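Side-chain contacts in beta-glucuronidase (Dictyoglomus thermophilum, PDB 6XXW), which probably hydrolyses beta-D-glucuronides, releasing glucuronic acid: residues A[39-44]-A[50-55]; A[74-79]-A[180-185]; A[292-297]-A[593-598]; A[537-542]-A[586-591]. All coordinates share one frame; numbering follows the deposited sequence.

Contact 1. Residues A[39-44]-A[50-55]; sequences WEFRTE and ILMPVP
Trp39 and Phe41 pair with Met52 and Ile50 as antiparallel hydrogen-bonded pairs, flanking the non-hydrogen-bonded pair Glu40–Leu51, while the short strand segments 39-43 and 50-54 meet at 116°, their axes well short of strictly antiparallel. Four backbone bonds join them, among them Ile50 N to Phe41 O at 2.8 Å. On the face that carries Trp39, Phe41, Ile50 and Met52, each ring receives an aliphatic group from the other strand. Met52 runs alongside Phe41, chi1 (-171°) setting CG anti to the backbone N, and then bends at chi2 and chi3, which lays CE over the middle of the Phe41 ring, 3.8 Å from the centroid. Met52 SD stands above the same face, 4.9 Å from the Phe41 centroid, a more distant Met-aromatic contact. Ile50 lies beside the phenyl ring, its CG1 3.9 Å from Phe41 CD1. Farther along, Val54 crosses Trp39 at a slant and sets CG2 over the pyrrole part of the indole, 3.7 Å from the five-membered ring's centroid; Trp39 NE1 bonds to the carbonyl of Leu35. Tyr76, from the neighbouring strand 73-81, meets Phe41 edge-to-face. On the opposite face of the sheet, Leu51 touches Leu351 of a second subunit. The backbone ladder thus fixes the register of this hairpin in the sugar-binding domain, whereas cohesion between the side chains of the ring-bearing face rests on CH-pi and dispersion contacts rather than on charge.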
# COMPACT_ATOMS: atom_id res chain seq x y z
N TRP A 39 -22.94 25.81 -6.12
CA TRP A 39 -23.30 26.64 -7.26
C TRP A 39 -23.73 25.77 -8.43
O TRP A 39 -23.47 24.57 -8.47
CB TRP A 39 -22.11 27.50 -7.72
CG TRP A 39 -21.66 28.60 -6.79
CD1 TRP A 39 -21.39 28.51 -5.46
CD2 TRP A 39 -21.37 29.94 -7.17
NE1 TRP A 39 -20.95 29.73 -4.98
CE2 TRP A 39 -20.94 30.62 -6.02
CE3 TRP A 39 -21.43 30.64 -8.39
CZ2 TRP A 39 -20.57 31.97 -6.04
CZ3 TRP A 39 -21.07 31.97 -8.41
CH2 TRP A 39 -20.65 32.63 -7.24
N GLU A 40 -24.38 26.39 -9.41
CA GLU A 40 -24.60 25.69 -10.67
C GLU A 40 -23.39 25.93 -11.58
O GLU A 40 -22.73 26.97 -11.48
CB GLU A 40 -25.89 26.14 -11.34
CG GLU A 40 -27.13 25.60 -10.63
CD GLU A 40 -28.43 25.99 -11.30
OE1 GLU A 40 -28.98 27.04 -10.95
OE2 GLU A 40 -28.92 25.23 -12.16
N PHE A 41 -23.11 24.97 -12.46
CA PHE A 41 -21.86 24.94 -13.20
C PHE A 41 -22.11 24.33 -14.57
O PHE A 41 -22.84 23.34 -14.69
CB PHE A 41 -20.80 24.14 -12.41
CG PHE A 41 -19.49 23.90 -13.14
CD1 PHE A 41 -19.36 22.86 -14.06
CD2 PHE A 41 -18.36 24.64 -12.83
CE1 PHE A 41 -18.13 22.63 -14.71
CE2 PHE A 41 -17.14 24.40 -13.46
CZ PHE A 41 -17.03 23.40 -14.40
N ARG A 42 -21.49 24.91 -15.60
CA ARG A 42 -21.58 24.34 -16.94
C ARG A 42 -20.30 24.68 -17.69
O ARG A 42 -19.52 25.54 -17.27
CB ARG A 42 -22.79 24.87 -17.71
CG ARG A 42 -22.76 26.38 -17.92
CD ARG A 42 -24.03 26.90 -18.61
NE ARG A 42 -23.88 28.32 -18.89
CZ ARG A 42 -23.30 28.79 -19.98
NH1 ARG A 42 -23.18 30.10 -20.15
NH2 ARG A 42 -22.86 27.95 -20.91
N THR A 43 -20.07 23.98 -18.80
CA THR A 43 -18.94 24.26 -19.67
C THR A 43 -19.41 25.04 -20.89
O THR A 43 -20.61 25.19 -21.14
CB THR A 43 -18.22 22.97 -20.10
OG1 THR A 43 -19.12 22.13 -20.82
CG2 THR A 43 -17.68 22.22 -18.88
N GLU A 44 -18.44 25.52 -21.66
CA GLU A 44 -18.72 26.45 -22.76
C GLU A 44 -19.71 25.88 -23.76
O GLU A 44 -19.63 24.72 -24.15
CB GLU A 44 -17.41 26.81 -23.47
CG GLU A 44 -17.46 28.15 -24.20
CD GLU A 44 -16.08 28.66 -24.55
OE1 GLU A 44 -15.12 27.84 -24.56
OE2 GLU A 44 -15.95 29.87 -24.81
N ILE A 50 -24.60 21.34 -13.92
CA ILE A 50 -24.45 20.36 -12.84
C ILE A 50 -24.21 21.14 -11.55
O ILE A 50 -24.11 22.38 -11.58
CB ILE A 50 -23.29 19.37 -13.11
CG1 ILE A 50 -21.98 20.12 -13.33
CG2 ILE A 50 -23.59 18.47 -14.31
CD1 ILE A 50 -20.76 19.18 -13.40
N LEU A 51 -24.11 20.45 -10.42
CA LEU A 51 -23.78 21.12 -9.17
C LEU A 51 -22.27 21.11 -8.94
O LEU A 51 -21.59 20.13 -9.25
CB LEU A 51 -24.48 20.44 -7.99
CG LEU A 51 -26.01 20.46 -8.09
CD1 LEU A 51 -26.64 19.79 -6.87
CD2 LEU A 51 -26.52 21.90 -8.25
N MET A 52 -21.76 22.20 -8.37
CA MET A 52 -20.33 22.33 -8.14
C MET A 52 -20.06 23.11 -6.86
O MET A 52 -20.53 24.25 -6.72
CB MET A 52 -19.67 23.02 -9.33
CG MET A 52 -18.14 23.03 -9.31
SD MET A 52 -17.41 21.39 -9.51
CE MET A 52 -17.99 20.90 -11.14
N PRO A 53 -19.29 22.56 -5.92
CA PRO A 53 -18.95 23.32 -4.71
C PRO A 53 -18.00 24.47 -5.02
O PRO A 53 -17.17 24.41 -5.93
CB PRO A 53 -18.28 22.27 -3.81
CG PRO A 53 -17.61 21.33 -4.80
CD PRO A 53 -18.59 21.26 -5.97
N VAL A 54 -18.15 25.55 -4.25
CA VAL A 54 -17.27 26.71 -4.31
C VAL A 54 -16.90 27.08 -2.88
O VAL A 54 -17.79 27.26 -2.04
CB VAL A 54 -17.95 27.89 -5.04
CG1 VAL A 54 -17.12 29.18 -4.90
CG2 VAL A 54 -18.16 27.55 -6.51
N PRO A 55 -15.61 27.23 -2.54
CA PRO A 55 -14.45 27.13 -3.42
C PRO A 55 -13.95 25.69 -3.59
O PRO A 55 -14.00 24.89 -2.66
CB PRO A 55 -13.40 27.98 -2.69
CG PRO A 55 -13.70 27.71 -1.25
CD PRO A 55 -15.21 27.55 -1.15

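Contact 2. Residues A[74-79]-A[180-185]; sequences VYYKKS and SGIHRP
One face of the Tyr76 ring is covered by Ile182, whose CD1 stands 3.7 Å from the ring centroid and 17° off the normal, displaced toward the rim on the CG side. The closest carbon there is Tyr76 CG, 3.5 Å from Ile182 CD1, while Ile182 CG1 follows the ring along CD1 and CE1. At the phenol end the contact passes to backbone: Tyr76 OH lies 3.4 Å from Gly181 CA, approaching obliquely and without a hydrogen bond between the two segments. Tyr76 and Ile182 point in opposite senses as they pass. In Ile182, chi1 (-59°) puts CG1 beside the ring, and the extended chi2 carries CD1 on over it. This is buried packing inside the all-beta sugar-binding domain, between strand 73-81, which lies between strands 32-43 and 134-142, and the short, weakly bonded strand 181-183, just before the chain turns a corner at Arg184. The absence of a side chain at Gly181 matters here, since a beta carbon would run into the phenol oxygen; at this residue's backbone angles it would also be jammed against the carbonyl O of Ser180. Val54 of strand 50-54 touches both Tyr76 and Ile182, closing the group. With an alanine in place of Tyr76 the ring is gone, and Ile182 CD1 would probably lose the face it packs on, leaving a gap beside Gly181. Beyond the contact, Arg184 forms a salt bridge with Glu308 of the barrel domain.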
# COMPACT_ATOMS: atom_id res chain seq x y z
N VAL A 74 -15.49 27.76 -18.37
CA VAL A 74 -16.56 27.18 -17.58
C VAL A 74 -17.31 28.34 -16.93
O VAL A 74 -16.81 29.46 -16.85
CB VAL A 74 -16.06 26.16 -16.54
CG1 VAL A 74 -15.17 25.10 -17.22
CG2 VAL A 74 -15.32 26.86 -15.41
N TYR A 75 -18.53 28.06 -16.49
CA TYR A 75 -19.44 29.11 -16.03
C TYR A 75 -20.09 28.66 -14.73
O TYR A 75 -20.69 27.58 -14.67
CB TYR A 75 -20.52 29.41 -17.09
CG TYR A 75 -19.90 29.81 -18.40
CD1 TYR A 75 -19.45 28.84 -19.30
CD2 TYR A 75 -19.74 31.15 -18.74
CE1 TYR A 75 -18.86 29.20 -20.51
CE2 TYR A 75 -19.16 31.51 -19.95
CZ TYR A 75 -18.72 30.53 -20.82
OH TYR A 75 -18.14 30.90 -22.02
N TYR A 76 -19.96 29.48 -13.69
CA TYR A 76 -20.59 29.28 -12.40
C TYR A 76 -21.77 30.23 -12.27
O TYR A 76 -21.71 31.36 -12.76
CB TYR A 76 -19.61 29.54 -11.27
CG TYR A 76 -18.50 28.53 -11.10
CD1 TYR A 76 -17.39 28.54 -11.94
CD2 TYR A 76 -18.54 27.60 -10.07
CE1 TYR A 76 -16.34 27.61 -11.76
CE2 TYR A 76 -17.51 26.67 -9.88
CZ TYR A 76 -16.42 26.69 -10.73
OH TYR A 76 -15.40 25.78 -10.53
N LYS A 77 -22.84 29.79 -11.59
CA LYS A 77 -24.05 30.60 -11.44
C LYS A 77 -24.66 30.39 -10.07
O LYS A 77 -24.72 29.25 -9.58
CB LYS A 77 -25.10 30.26 -12.51
CG LYS A 77 -26.40 31.05 -12.37
CD LYS A 77 -27.30 30.85 -13.58
CE LYS A 77 -28.70 30.45 -13.18
NZ LYS A 77 -29.51 30.02 -14.35
N LYS A 78 -25.15 31.47 -9.46
CA LYS A 78 -25.78 31.39 -8.14
C LYS A 78 -26.71 32.58 -7.94
O LYS A 78 -26.43 33.69 -8.39
CB LYS A 78 -24.73 31.37 -7.01
CG LYS A 78 -25.31 30.96 -5.66
CD LYS A 78 -24.23 30.71 -4.63
CE LYS A 78 -24.75 29.80 -3.53
NZ LYS A 78 -24.05 30.03 -2.24
N SER A 79 -27.80 32.33 -7.23
CA SER A 79 -28.73 33.38 -6.82
C SER A 79 -28.35 33.91 -5.45
O SER A 79 -27.89 33.17 -4.57
CB SER A 79 -30.17 32.85 -6.75
OG SER A 79 -30.64 32.47 -8.03
N SER A 180 -8.32 24.02 -12.13
CA SER A 180 -9.05 25.23 -12.45
C SER A 180 -10.37 25.27 -11.70
O SER A 180 -10.88 24.26 -11.20
CB SER A 180 -9.31 25.36 -13.95
OG SER A 180 -9.95 26.60 -14.23
N GLY A 181 -10.94 26.47 -11.66
CA GLY A 181 -12.18 26.72 -10.95
C GLY A 181 -12.03 27.93 -10.05
O GLY A 181 -11.07 28.69 -10.15
N ILE A 182 -13.01 28.11 -9.17
CA ILE A 182 -12.99 29.20 -8.19
C ILE A 182 -12.38 28.62 -6.92
O ILE A 182 -13.04 27.91 -6.16
CB ILE A 182 -14.38 29.78 -7.93
CG1 ILE A 182 -14.99 30.32 -9.23
CG2 ILE A 182 -14.27 30.93 -6.91
CD1 ILE A 182 -16.47 30.65 -9.11
N HIS A 183 -11.11 28.96 -6.67
CA HIS A 183 -10.31 28.29 -5.65
C HIS A 183 -10.40 28.94 -4.28
O HIS A 183 -10.01 28.32 -3.29
CB HIS A 183 -8.85 28.24 -6.11
CG HIS A 183 -8.61 27.33 -7.27
ND1 HIS A 183 -7.53 27.46 -8.12
CD2 HIS A 183 -9.30 26.24 -7.71
CE1 HIS A 183 -7.57 26.50 -9.03
NE2 HIS A 183 -8.63 25.75 -8.80
N ARG A 184 -10.90 30.16 -4.19
CA ARG A 184 -11.00 30.85 -2.91
C ARG A 184 -12.37 31.52 -2.83
O ARG A 184 -13.03 31.71 -3.86
CB ARG A 184 -9.85 31.86 -2.75
CG ARG A 184 -8.48 31.15 -2.77
CD ARG A 184 -7.30 32.09 -2.70
NE ARG A 184 -6.07 31.38 -3.07
CZ ARG A 184 -4.98 31.97 -3.53
NH1 ARG A 184 -4.94 33.29 -3.67
NH2 ARG A 184 -3.91 31.24 -3.84
N PRO A 185 -12.81 31.87 -1.63
CA PRO A 185 -14.22 32.25 -1.44
C PRO A 185 -14.65 33.46 -2.26
O PRO A 185 -13.88 34.40 -2.47
CB PRO A 185 -14.31 32.54 0.06
CG PRO A 185 -13.29 31.61 0.66
CD PRO A 185 -12.14 31.65 -0.33

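Contact 3. Residues A[292-297]-A[593-598]; sequences FLINEK and PDFWEK
Lys297 and Phe595 bring the backbones closest, with their CA atoms 6.4 Å apart: Lys297 ends a type I' beta turn that starts at Ile294, and Phe595 sits in the irregular C-terminal tail. The turn is closed by two bonds between Ile294 and Lys297, N to O in each direction, both 3.0 Å long. No hydrogen bond joins the two segments; the contact is made by the Phe595 ring. The side chains of Lys297 and Phe595 are set nearly perpendicular, and a bend at chi3 (-65°) folds the end of the lysine across one face. CE lies almost exactly above the middle of the ring, 3.8 Å from the Phe595 centroid and only 5° off the normal. The ammonium nitrogen is also over this face, with Lys297 NZ 4.1 Å from the centroid in a cation-pi contact, and it forms a salt bridge with Glu254 as well. This tight two-residue turn links strands 291-294 and 297-305, a hairpin that leads into the TIM barrel, strand 297-305 being itself one of the parallel barrel strands. The tail also follows that strand through backbone bonds from Asp594 to Tyr300 and from Trp596 to Pro298. At the ring's edge, in its plane, are Ile294 CB, 4.0 Å from Phe595 CE1, and the carbonyl oxygen of Lys297. Nearer the base of the lysine, Lys297 CB comes within 3.4 Å of Phe595 CD1.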
# COMPACT_ATOMS: atom_id res chain seq x y z
N PHE A 292 20.74 36.11 7.85
CA PHE A 292 19.36 36.55 7.67
C PHE A 292 18.84 36.90 9.06
O PHE A 292 18.62 36.02 9.89
CB PHE A 292 18.51 35.44 7.03
CG PHE A 292 17.17 35.91 6.56
CD1 PHE A 292 16.12 36.06 7.45
CD2 PHE A 292 16.97 36.21 5.22
CE1 PHE A 292 14.87 36.50 7.02
CE2 PHE A 292 15.72 36.66 4.78
CZ PHE A 292 14.67 36.80 5.68
N LEU A 293 18.64 38.20 9.32
CA LEU A 293 18.29 38.66 10.66
C LEU A 293 16.80 38.95 10.79
O LEU A 293 16.23 39.71 9.99
CB LEU A 293 19.08 39.93 11.03
CG LEU A 293 20.60 39.81 10.97
CD1 LEU A 293 21.24 41.20 11.09
CD2 LEU A 293 21.10 38.89 12.07
N ILE A 294 16.18 38.35 11.80
CA ILE A 294 14.84 38.71 12.23
C ILE A 294 14.98 39.25 13.64
O ILE A 294 15.53 38.56 14.51
CB ILE A 294 13.87 37.52 12.18
CG1 ILE A 294 13.70 37.05 10.73
CG2 ILE A 294 12.54 37.88 12.87
CD1 ILE A 294 12.78 35.84 10.55
N ASN A 295 14.51 40.49 13.85
CA ASN A 295 14.67 41.16 15.14
C ASN A 295 16.13 41.16 15.57
O ASN A 295 16.46 40.92 16.74
CB ASN A 295 13.76 40.53 16.19
CG ASN A 295 12.30 40.65 15.82
OD1 ASN A 295 11.90 41.62 15.16
ND2 ASN A 295 11.48 39.68 16.23
N GLU A 296 17.01 41.39 14.59
CA GLU A 296 18.46 41.51 14.77
C GLU A 296 19.11 40.22 15.28
O GLU A 296 20.24 40.25 15.78
CB GLU A 296 18.81 42.69 15.68
CG GLU A 296 18.51 44.06 15.07
CD GLU A 296 19.19 44.26 13.71
OE1 GLU A 296 20.44 44.22 13.66
OE2 GLU A 296 18.48 44.45 12.70
N LYS A 297 18.44 39.07 15.13
CA LYS A 297 19.05 37.81 15.51
C LYS A 297 19.19 36.91 14.29
O LYS A 297 18.34 36.94 13.40
CB LYS A 297 18.22 37.10 16.59
CG LYS A 297 18.08 37.87 17.88
CD LYS A 297 17.21 37.11 18.87
CE LYS A 297 15.79 36.99 18.37
NZ LYS A 297 14.92 36.31 19.37
N PRO A 593 18.06 25.31 16.97
CA PRO A 593 17.34 26.51 17.39
C PRO A 593 16.86 27.30 16.18
O PRO A 593 17.45 27.24 15.10
CB PRO A 593 18.39 27.29 18.19
CG PRO A 593 19.70 26.88 17.60
CD PRO A 593 19.53 25.45 17.08
N ASP A 594 15.76 28.04 16.38
CA ASP A 594 15.28 28.95 15.35
C ASP A 594 16.31 30.03 15.05
O ASP A 594 16.44 30.47 13.90
CB ASP A 594 13.97 29.61 15.79
CG ASP A 594 12.81 28.64 15.81
OD1 ASP A 594 12.78 27.73 14.97
OD2 ASP A 594 11.91 28.81 16.66
N PHE A 595 17.03 30.49 16.07
CA PHE A 595 18.06 31.51 15.91
C PHE A 595 19.40 30.88 16.24
O PHE A 595 19.60 30.38 17.35
CB PHE A 595 17.76 32.73 16.77
CG PHE A 595 16.53 33.47 16.34
CD1 PHE A 595 16.60 34.43 15.34
CD2 PHE A 595 15.30 33.18 16.90
CE1 PHE A 595 15.46 35.11 14.92
CE2 PHE A 595 14.15 33.85 16.49
CZ PHE A 595 14.24 34.81 15.49
N TRP A 596 20.30 30.89 15.27
CA TRP A 596 21.49 30.05 15.30
C TRP A 596 22.59 30.80 14.58
O TRP A 596 22.50 31.03 13.38
CB TRP A 596 21.19 28.71 14.62
CG TRP A 596 22.33 27.74 14.58
CD1 TRP A 596 23.45 27.77 15.34
CD2 TRP A 596 22.43 26.59 13.74
NE1 TRP A 596 24.26 26.70 15.03
CE2 TRP A 596 23.65 25.96 14.05
CE3 TRP A 596 21.61 26.03 12.76
CZ2 TRP A 596 24.08 24.80 13.40
CZ3 TRP A 596 22.03 24.87 12.12
CH2 TRP A 596 23.26 24.27 12.44
N GLU A 597 23.61 31.24 15.32
CA GLU A 597 24.74 31.92 14.70
C GLU A 597 25.75 30.87 14.27
O GLU A 597 26.54 30.38 15.08
CB GLU A 597 25.37 32.94 15.64
CG GLU A 597 26.33 33.89 14.92
CD GLU A 597 26.58 35.17 15.68
OE1 GLU A 597 26.08 35.29 16.82
OE2 GLU A 597 27.27 36.06 15.13
N LYS A 598 25.72 30.51 12.99
CA LYS A 598 26.57 29.45 12.45
C LYS A 598 28.00 29.92 12.20
O LYS A 598 28.29 31.12 12.29
CB LYS A 598 25.97 28.90 11.14
CG LYS A 598 24.60 28.25 11.32
CD LYS A 598 24.09 27.62 10.03
CE LYS A 598 25.04 26.56 9.51
NZ LYS A 598 24.59 26.00 8.21

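Contact 4. Residues A[537-542]-A[586-591]; sequences VLDRLD and KERWSK
Arg588 reaches Asp539 end-on, its NH1 and NH2 each taking one carboxylate oxygen in a two-bond salt bridge. The NH2 bond to Asp539 OD1 is 2.7 Å long and practically straight, at 179°, and OD1 lies in the guanidinium plane. Its partner bond, from NH1 to Asp539 OD2, measures 2.8 Å and is more bent, with the oxygen tilted somewhat from that plane. Both oxygens are approached on their syn sides; OD2 uses its syn lone pair, whereas NH2 stands out of the carboxylate plane at OD1. The two flat groups are turned 30° against each other, so the pairing is slightly twisted. Arg588 spans the distance by staying extended: CG is anti to the backbone N (chi1 170°), and the chain continues straight to NE, reaching across a CA separation of 11.4 Å between Asp539 and Arg588. The aspartate comes from the opposite direction on a short stalk, with CG anti to its carbonyl carbon. Structurally, the bridge connects the type I turn Leu538 to Leu541, which continues from helix 524-538, with helix 580-591, two peripheral parts of the TIM-barrel domain on its surface. Arg588 NH2 also has a salt bridge to Glu547 on barrel strand 544-550, so the arginine serves two acids, and this pairing probably limits rotation of its guanidinium. An asparagine in place of Asp539 would probably keep one acceptor, turn an N-H donor toward the other arginine nitrogen, and leave the guanidinium charge without this counter-ion. Beside the bridge, Trp596 from the C-terminal tail packs against Asp539.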
# COMPACT_ATOMS: atom_id res chain seq x y z
N VAL A 537 25.73 18.01 5.06
CA VAL A 537 26.58 18.95 4.34
C VAL A 537 26.30 20.38 4.79
O VAL A 537 27.22 21.15 5.09
CB VAL A 537 26.38 18.80 2.82
CG1 VAL A 537 27.08 19.94 2.09
CG2 VAL A 537 26.90 17.46 2.34
N LEU A 538 25.02 20.76 4.86
CA LEU A 538 24.66 22.13 5.22
C LEU A 538 25.22 22.52 6.58
O LEU A 538 25.60 23.68 6.80
CB LEU A 538 23.14 22.30 5.22
CG LEU A 538 22.38 21.88 3.97
CD1 LEU A 538 20.90 22.24 4.13
CD2 LEU A 538 22.96 22.56 2.73
N ASP A 539 25.28 21.56 7.52
CA ASP A 539 25.73 21.89 8.86
C ASP A 539 27.20 22.32 8.87
O ASP A 539 27.63 22.97 9.82
CB ASP A 539 25.53 20.70 9.79
CG ASP A 539 24.07 20.47 10.12
OD1 ASP A 539 23.26 21.40 9.97
OD2 ASP A 539 23.74 19.34 10.53
N ARG A 540 27.96 21.97 7.84
CA ARG A 540 29.37 22.31 7.79
C ARG A 540 29.64 23.63 7.09
O ARG A 540 30.80 24.05 6.99
CB ARG A 540 30.14 21.18 7.09
CG ARG A 540 29.99 19.88 7.86
CD ARG A 540 30.94 18.82 7.37
NE ARG A 540 30.42 18.13 6.20
CZ ARG A 540 30.90 18.31 4.97
NH1 ARG A 540 31.90 19.17 4.78
NH2 ARG A 540 30.37 17.64 3.95
N LEU A 541 28.59 24.32 6.64
CA LEU A 541 28.71 25.53 5.83
C LEU A 541 28.06 26.69 6.57
O LEU A 541 26.83 26.77 6.68
CB LEU A 541 28.07 25.32 4.46
CG LEU A 541 28.57 24.10 3.66
CD1 LEU A 541 27.81 23.97 2.34
CD2 LEU A 541 30.07 24.21 3.39
N ASP A 542 28.89 27.62 7.07
CA ASP A 542 28.35 28.70 7.90
C ASP A 542 27.56 29.74 7.11
O ASP A 542 26.89 30.58 7.72
CB ASP A 542 29.48 29.38 8.70
CG ASP A 542 30.47 30.15 7.82
OD1 ASP A 542 30.32 30.22 6.58
OD2 ASP A 542 31.43 30.71 8.40
N LYS A 586 11.62 15.78 12.50
CA LYS A 586 11.18 16.19 13.83
C LYS A 586 12.32 16.11 14.83
O LYS A 586 12.49 17.01 15.66
CB LYS A 586 10.01 15.33 14.30
CG LYS A 586 9.39 15.75 15.65
CD LYS A 586 8.17 14.89 15.98
CE LYS A 586 7.75 15.03 17.44
NZ LYS A 586 7.25 16.39 17.79
N GLU A 587 13.11 15.03 14.77
CA GLU A 587 14.19 14.86 15.73
C GLU A 587 15.32 15.85 15.48
O GLU A 587 15.83 16.47 16.42
CB GLU A 587 14.70 13.42 15.70
CG GLU A 587 15.44 13.03 16.98
CD GLU A 587 16.61 12.10 16.73
OE1 GLU A 587 17.59 12.16 17.49
OE2 GLU A 587 16.54 11.30 15.77
N ARG A 588 15.72 16.02 14.21
CA ARG A 588 16.73 17.03 13.88
C ARG A 588 16.27 18.41 14.31
O ARG A 588 16.95 19.11 15.07
CB ARG A 588 17.02 17.00 12.38
CG ARG A 588 17.87 18.17 11.88
CD ARG A 588 18.31 17.97 10.43
NE ARG A 588 18.95 19.17 9.86
CZ ARG A 588 20.22 19.53 10.07
NH1 ARG A 588 21.01 18.79 10.84
NH2 ARG A 588 20.69 20.64 9.51
N TRP A 589 15.08 18.83 13.85
CA TRP A 589 14.66 20.20 14.07
C TRP A 589 14.32 20.49 15.53
O TRP A 589 14.34 21.66 15.93
CB TRP A 589 13.47 20.52 13.17
CG TRP A 589 13.83 20.64 11.71
CD1 TRP A 589 15.08 20.78 11.18
CD2 TRP A 589 12.93 20.63 10.61
NE1 TRP A 589 15.01 20.86 9.80
CE2 TRP A 589 13.69 20.77 9.43
CE3 TRP A 589 11.53 20.52 10.50
CZ2 TRP A 589 13.10 20.80 8.16
CZ3 TRP A 589 10.96 20.55 9.25
CH2 TRP A 589 11.74 20.70 8.10
N SER A 590 14.04 19.47 16.34
CA SER A 590 13.87 19.72 17.77
C SER A 590 15.19 20.09 18.43
O SER A 590 15.19 20.64 19.54
CB SER A 590 13.28 18.48 18.45
OG SER A 590 14.28 17.49 18.61
N LYS A 591 16.32 19.79 17.79
CA LYS A 591 17.64 20.10 18.30
C LYS A 591 18.22 21.38 17.73
O LYS A 591 19.21 21.88 18.26
CB LYS A 591 18.61 18.96 17.98
CG LYS A 591 18.40 17.67 18.76
CD LYS A 591 19.46 16.65 18.36
CE LYS A 591 18.86 15.44 17.69
NZ LYS A 591 19.92 14.53 17.14

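In the fold
From the N terminus, contact 1 closes first, over a loop of just five residues, and completes a hairpin. Contact 2 follows in series, bridging a hundred residues with much strand among them; its centre lies 6 Å from that of contact 1, and strands 32-43 and 73-81 are neighbours in one sheet, so both lie within the sugar-binding domain. On the other side of the chain's centre, contact 3 closes a far longer loop, bringing the C-terminal tail back to the hairpin that leads into the barrel. Contact 4 is nested inside that loop. The two touch where Lys598 NZ bonds to the carbonyls of Leu538 and Leu541, joining the tail to the turn of contact 4.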